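Local atomic coordinates of glutamate racemase (PDB entry 3OUT), a protein that is an alpha/beta protein of the Asp/Glu/hydantoin racemase family, with two parallel sheets and a pocket that holds D-glutamic acid. Residues S15-L20 with C186-I191. Sequence-based numbering, arbitrary orientation.
Sequences SGIGGL and CTHYPI. With DGL (D-glutamic acid), chain E.
Thr-187 and His-188 pack against Gly-18, whose bare CA, with no side chain on the flank facing them, lets both come close. Cys-186 lines the D-glutamic acid pocket: its SG, anti to the backbone N (chi1 174°), lies 3.7 Å from ligand CD and accepts a weak hydrogen bond from His-188 N. Thr-187 N donates a nearly straight bond to ligand OE2 (2.9 Å, 164°). Its OG1 sits between the backbone N and the carbonyl carbon (chi1 52°), 3.4 Å from Gly-18 CA, while CG2 approaches Gly-19 N. At His-188, ND1 donates in the ring plane to Thr-187 OG1 (2.9 Å), and CE1 comes to 3.6 Å from Gly-18 N; NE2 is hydrogen-bonded to Glu-154 of helix 149-154. After His-188, Tyr-189 N closes a type I turn onto Cys-186 O.

Between residues 15-20 and 186-191 the hydrogen bonding runs through water and ligand. One water takes bonds from Thr-187 OG1 (2.7 Å) and the ligand N, and gives one to Gly-16 O (3.0 Å). The ligand spans Ser-15 OG, reached by its N (2.8 Å), and Thr-187 N. Because Thr-187 OG1 accepts from His-188 ND1, its own hydrogen is directed at the water.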
ATOM      1  N   SER B  15     -12.882  -8.081   0.230  1.00  7.18           N
ATOM      2  CA  SER B  15     -11.639  -7.964  -0.539  1.00  6.95           C
ATOM      3  C   SER B  15     -11.971  -7.138  -1.799  1.00  7.48           C
ATOM      4  O   SER B  15     -11.395  -6.066  -2.032  1.00  7.97           O
ATOM      5  CB  SER B  15     -11.087  -9.363  -0.860  1.00  6.92           C
ATOM      6  OG  SER B  15     -12.151 -10.202  -1.310  1.00  7.09           O
ATOM      7  N   GLY B  16     -12.934  -7.604  -2.577  1.00  6.92           N
ATOM      8  CA  GLY B  16     -13.492  -6.777  -3.628  1.00  8.11           C
ATOM      9  C   GLY B  16     -14.445  -7.535  -4.525  1.00  8.44           C
ATOM     10  O   GLY B  16     -14.273  -8.726  -4.770  1.00 10.47           O
ATOM     11  N   ILE B  17     -15.428  -6.774  -5.038  1.00  7.94           N
ATOM     12  CA  ILE B  17     -16.365  -7.210  -6.079  1.00  8.34           C
ATOM     13  C   ILE B  17     -17.447  -8.246  -5.702  1.00  9.88           C
ATOM     14  O   ILE B  17     -18.665  -7.979  -5.887  1.00  8.88           O
ATOM     15  CB  ILE B  17     -15.654  -7.735  -7.375  1.00  8.27           C
ATOM     16  CG1 ILE B  17     -14.797  -6.625  -7.986  1.00 10.11           C
ATOM     17  CG2 ILE B  17     -16.692  -8.257  -8.388  1.00 11.86           C
ATOM     18  CD1 ILE B  17     -14.027  -6.994  -9.180  1.00 12.48           C
ATOM     19  N   GLY B  18     -17.056  -9.412  -5.176  1.00  8.89           N
ATOM     20  CA  GLY B  18     -18.087 -10.429  -4.861  1.00 10.25           C
ATOM     21  C   GLY B  18     -18.909 -10.178  -3.614  1.00 10.51           C
ATOM     22  O   GLY B  18     -20.035 -10.671  -3.452  1.00  9.61           O
ATOM     23  N   GLY B  19     -18.350  -9.439  -2.674  1.00  9.39           N
ATOM     24  CA  GLY B  19     -19.062  -9.072  -1.435  1.00  9.06           C
ATOM     25  C   GLY B  19     -20.241  -8.148  -1.634  1.00  8.79           C
ATOM     26  O   GLY B  19     -20.969  -7.882  -0.682  1.00  9.20           O
ATOM     27  N   LEU B  20     -20.402  -7.599  -2.842  1.00  8.46           N
ATOM     28  CA  LEU B  20     -21.528  -6.722  -3.164  1.00  8.35           C
ATOM     29  C   LEU B  20     -22.858  -7.492  -3.025  1.00  9.97           C
ATOM     30  O   LEU B  20     -23.896  -6.877  -2.801  1.00  9.70           O
ATOM     31  CB  LEU B  20     -21.380  -6.098  -4.562  1.00  7.36           C
ATOM     32  CG  LEU B  20     -20.278  -5.043  -4.602  1.00  6.81           C
ATOM     33  CD1 LEU B  20     -19.832  -4.747  -6.004  1.00  9.16           C
ATOM     34  CD2 LEU B  20     -20.815  -3.750  -3.869  1.00  7.39           C
ATOM     35  N   CYS B 186     -16.696 -19.181  -1.676  1.00  8.27           N
ATOM     36  CA  CYS B 186     -16.165 -17.957  -2.261  1.00  8.18           C
ATOM     37  C   CYS B 186     -17.342 -17.163  -2.774  1.00  8.96           C
ATOM     38  O   CYS B 186     -18.270 -17.718  -3.376  1.00  7.78           O
ATOM     39  CB  CYS B 186     -15.222 -18.305  -3.381  1.00  6.26           C
ATOM     40  SG  CYS B 186     -14.555 -16.917  -4.391  1.00  9.46           S
ATOM     41  N   THR B 187     -17.317 -15.861  -2.559  1.00  8.25           N
ATOM     42  CA  THR B 187     -18.431 -14.996  -2.978  1.00  9.21           C
ATOM     43  C   THR B 187     -18.812 -15.124  -4.459  1.00  9.80           C
ATOM     44  O   THR B 187     -19.978 -14.872  -4.833  1.00 10.94           O
ATOM     45  CB  THR B 187     -18.082 -13.497  -2.762  1.00 10.54           C
ATOM     46  OG1 THR B 187     -16.824 -13.198  -3.381  1.00 10.59           O
ATOM     47  CG2 THR B 187     -17.965 -13.172  -1.340  1.00 10.72           C
ATOM     48  N   HIS B 188     -17.818 -15.431  -5.294  1.00  8.93           N
ATOM     49  CA  HIS B 188     -18.018 -15.433  -6.737  1.00  8.92           C
ATOM     50  C   HIS B 188     -18.779 -16.663  -7.237  1.00  9.35           C
ATOM     51  O   HIS B 188     -19.366 -16.618  -8.311  1.00 11.26           O
ATOM     52  CB  HIS B 188     -16.669 -15.368  -7.436  1.00  8.45           C
ATOM     53  CG  HIS B 188     -16.012 -14.037  -7.346  1.00  8.15           C
ATOM     54  ND1 HIS B 188     -15.873 -13.335  -6.167  1.00 11.18           N
ATOM     55  CD2 HIS B 188     -15.461 -13.270  -8.315  1.00  8.70           C
ATOM     56  CE1 HIS B 188     -15.233 -12.202  -6.418  1.00 10.58           C
ATOM     57  NE2 HIS B 188     -14.960 -12.147  -7.713  1.00  8.85           N
ATOM     58  N   TYR B 189     -18.725 -17.757  -6.483  1.00  9.19           N
ATOM     59  CA  TYR B 189     -19.113 -19.064  -7.047  1.00  9.66           C
ATOM     60  C   TYR B 189     -20.620 -19.219  -7.271  1.00 10.45           C
ATOM     61  O   TYR B 189     -20.991 -19.941  -8.196  1.00 10.78           O
ATOM     62  CB  TYR B 189     -18.560 -20.232  -6.243  1.00  9.47           C
ATOM     63  CG  TYR B 189     -17.043 -20.268  -6.094  1.00  8.18           C
ATOM     64  CD1 TYR B 189     -16.182 -19.391  -6.800  1.00  8.46           C
ATOM     65  CD2 TYR B 189     -16.450 -21.219  -5.265  1.00  8.77           C
ATOM     66  CE1 TYR B 189     -14.802 -19.451  -6.602  1.00  7.69           C
ATOM     67  CE2 TYR B 189     -15.110 -21.291  -5.104  1.00  9.68           C
ATOM     68  CZ  TYR B 189     -14.281 -20.434  -5.801  1.00  9.18           C
ATOM     69  OH  TYR B 189     -12.926 -20.521  -5.569  1.00  8.74           O
ATOM     70  N   PRO B 190     -21.474 -18.610  -6.426  1.00 10.32           N
ATOM     71  CA  PRO B 190     -22.929 -18.730  -6.721  1.00 11.71           C
ATOM     72  C   PRO B 190     -23.349 -18.233  -8.125  1.00 12.76           C
ATOM     73  O   PRO B 190     -24.349 -18.720  -8.651  1.00 13.58           O
ATOM     74  CB  PRO B 190     -23.576 -17.919  -5.597  1.00 12.21           C
ATOM     75  CG  PRO B 190     -22.596 -18.030  -4.432  1.00 10.46           C
ATOM     76  CD  PRO B 190     -21.261 -17.930  -5.134  1.00  9.78           C
ATOM     77  N   ILE B 191     -22.603 -17.315  -8.745  1.00 12.73           N
ATOM     78  CA  ILE B 191     -22.857 -16.879 -10.134  1.00 13.69           C
ATOM     79  C   ILE B 191     -22.905 -18.018 -11.115  1.00 12.90           C
ATOM     80  O   ILE B 191     -23.692 -17.965 -12.077  1.00 14.19           O
ATOM     81  CB  ILE B 191     -21.723 -15.894 -10.615  1.00 13.04           C
ATOM     82  CG1 ILE B 191     -21.849 -14.588  -9.826  1.00 17.29           C
ATOM     83  CG2 ILE B 191     -21.726 -15.638 -12.170  1.00 16.94           C
ATOM     84  CD1 ILE B 191     -23.031 -13.686 -10.275  1.00 22.61           C
TER
HETATM   85  N   DGL E 266     -12.672 -11.357  -3.818  1.00  6.60           N
HETATM   86  CA  DGL E 266     -11.988 -12.696  -3.898  1.00  7.79           C
HETATM   87  C   DGL E 266     -10.500 -12.523  -4.006  1.00  8.08           C
HETATM   88  O   DGL E 266      -9.992 -11.426  -3.680  1.00  8.77           O
HETATM   89  CB  DGL E 266     -12.232 -13.589  -2.688  1.00  6.90           C
HETATM   90  CG  DGL E 266     -13.707 -13.801  -2.316  1.00  8.25           C
HETATM   91  CD  DGL E 266     -13.955 -14.892  -1.293  1.00  9.06           C
HETATM   92  OE1 DGL E 266     -13.021 -15.641  -0.952  1.00  8.14           O
HETATM   93  OE2 DGL E 266     -15.136 -15.015  -0.862  1.00  8.78           O
HETATM   94  OXT DGL E 266      -9.776 -13.490  -4.345  1.00  8.46           O
HETATM   95  O   HOH W   1     -15.324 -10.937  -3.021  1.00  8.47           O